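PDB 3CE2: putative peptidase, which probably acts as a zinc-dependent oligopeptidase of the M3B family, degrading a variety of small bioactive peptides. Local coordinates for residues Tyr89-His94 with Gly373-Gly378. Numbering follows the deposited sequence.
Sequences YAHLTH and GAYSSG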
# COMPACT_ATOMS: atom_id res chain seq x y z
N TYR A 89 -19.84 -10.19 0.99
CA TYR A 89 -20.35 -11.53 1.30
C TYR A 89 -20.00 -12.54 0.21
O TYR A 89 -19.55 -13.64 0.51
CB TYR A 89 -21.86 -11.51 1.49
CG TYR A 89 -22.40 -12.87 1.79
CD1 TYR A 89 -22.52 -13.30 3.10
CD2 TYR A 89 -22.78 -13.74 0.77
CE1 TYR A 89 -22.99 -14.54 3.40
CE2 TYR A 89 -23.25 -15.01 1.06
CZ TYR A 89 -23.36 -15.39 2.38
OH TYR A 89 -23.84 -16.63 2.73
N ALA A 90 -20.24 -12.18 -1.05
CA ALA A 90 -19.93 -13.06 -2.18
C ALA A 90 -18.41 -13.34 -2.31
O ALA A 90 -17.98 -14.49 -2.46
CB ALA A 90 -20.47 -12.47 -3.46
N HIS A 91 -17.62 -12.28 -2.23
CA HIS A 91 -16.16 -12.36 -2.35
C HIS A 91 -15.54 -13.21 -1.23
O HIS A 91 -14.64 -14.02 -1.47
CB HIS A 91 -15.57 -10.95 -2.41
CG HIS A 91 -14.10 -10.89 -2.12
ND1 HIS A 91 -13.61 -10.54 -0.87
CD2 HIS A 91 -13.03 -11.12 -2.91
CE1 HIS A 91 -12.29 -10.58 -0.91
NE2 HIS A 91 -11.91 -10.92 -2.13
N LEU A 92 -16.01 -13.03 -0.01
CA LEU A 92 -15.50 -13.81 1.10
C LEU A 92 -15.85 -15.28 0.89
O LEU A 92 -15.04 -16.16 1.17
CB LEU A 92 -16.08 -13.33 2.43
CG LEU A 92 -15.75 -11.96 3.03
CD1 LEU A 92 -16.47 -11.82 4.39
CD2 LEU A 92 -14.25 -11.77 3.19
N THR A 93 -17.08 -15.53 0.40
CA THR A 93 -17.57 -16.90 0.17
C THR A 93 -16.71 -17.60 -0.89
O THR A 93 -16.22 -18.70 -0.68
CB THR A 93 -19.08 -16.90 -0.25
OG1 THR A 93 -19.89 -16.53 0.88
CG2 THR A 93 -19.53 -18.28 -0.75
N HIS A 94 -16.52 -16.91 -2.01
CA HIS A 94 -15.64 -17.33 -3.08
C HIS A 94 -14.24 -17.68 -2.62
O HIS A 94 -13.64 -18.62 -3.11
CB HIS A 94 -15.61 -16.23 -4.14
CG HIS A 94 -14.58 -16.45 -5.22
ND1 HIS A 94 -14.67 -17.48 -6.13
CD2 HIS A 94 -13.47 -15.75 -5.54
CE1 HIS A 94 -13.65 -17.40 -6.97
NE2 HIS A 94 -12.91 -16.36 -6.64
N GLY A 373 -2.32 -16.57 0.42
CA GLY A 373 -1.80 -15.40 1.12
C GLY A 373 -2.71 -14.95 2.26
O GLY A 373 -3.24 -15.79 2.99
N ALA A 374 -2.91 -13.64 2.38
CA ALA A 374 -3.63 -13.04 3.51
C ALA A 374 -4.19 -11.64 3.22
O ALA A 374 -3.67 -10.91 2.37
CB ALA A 374 -2.74 -12.99 4.74
N TYR A 375 -5.25 -11.28 3.94
CA TYR A 375 -5.84 -9.94 3.83
C TYR A 375 -6.86 -9.65 4.92
O TYR A 375 -7.24 -10.53 5.68
CB TYR A 375 -6.50 -9.73 2.46
CG TYR A 375 -7.72 -10.60 2.20
CD1 TYR A 375 -8.89 -10.44 2.96
CD2 TYR A 375 -7.71 -11.56 1.19
CE1 TYR A 375 -10.02 -11.22 2.71
CE2 TYR A 375 -8.83 -12.36 0.93
CZ TYR A 375 -9.98 -12.18 1.69
OH TYR A 375 -11.08 -12.98 1.44
N SER A 376 -7.28 -8.38 4.98
CA SER A 376 -8.39 -7.92 5.79
C SER A 376 -9.43 -7.34 4.87
O SER A 376 -9.11 -6.66 3.90
CB SER A 376 -7.95 -6.81 6.72
OG SER A 376 -6.62 -7.04 7.11
N SER A 377 -10.69 -7.57 5.19
CA SER A 377 -11.75 -7.05 4.37
C SER A 377 -12.95 -6.89 5.27
O SER A 377 -12.84 -7.05 6.48
CB SER A 377 -12.03 -8.01 3.19
OG SER A 377 -13.11 -7.55 2.39
N GLY A 378 -14.10 -6.58 4.69
CA GLY A 378 -15.30 -6.34 5.46
C GLY A 378 -15.88 -5.10 4.86
O GLY A 378 -15.35 -4.57 3.89
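Tyr375 and His91 meet tip to tip between an edge strand and a helix, their side chains together spanning a separation in which the axes of helix 89-94 and strand 375-377 come no closer than 11.1 Å. The imidazole leads with CE1, which comes within 3.6 Å of Tyr375 OH, and the phenol carbon CZ follows close behind. The ring centroids are 5.6 Å apart and the planes are inclined by 34°. His91 extends outward from the helix with CG anti to the backbone N (chi1 162°). Leu92, one residue along the helix, offers a single methyl to the same phenol: CD2 approaches the ring at its edge, near its plane, and lies 3.8 Å from Tyr375 OH. No hydrogen bond links the two segments; the phenol hydroxyl is instead hydrogen-bonded to Asp95 OD2, just beyond 89-94 on the same helix, which ties the strand's tyrosine to that helix. In the fold, helix 66-96 runs past the small mixed sheet 362-363, 385-387 and 375-377, where 375-377 is an outermost strand that pairs antiparallel with 385-387. The strand's alternation divides its side chains: Tyr375 and Ser377 start toward helix 66-96, whereas Ser376 starts away from it and hydrogen-bonds through OG to Glu403 of the HExxH zinc-binding helix 394-416. Ser376 also touches the zinc ligand His406, which places the strand beside the metal site. The side chain of Tyr375 is about 8 Å from the bound zinc ion, near the HExxH residues without touching them. Farther along the strand, Ser377 makes a looser contact, its CB 4.4 Å from Leu92 CD2.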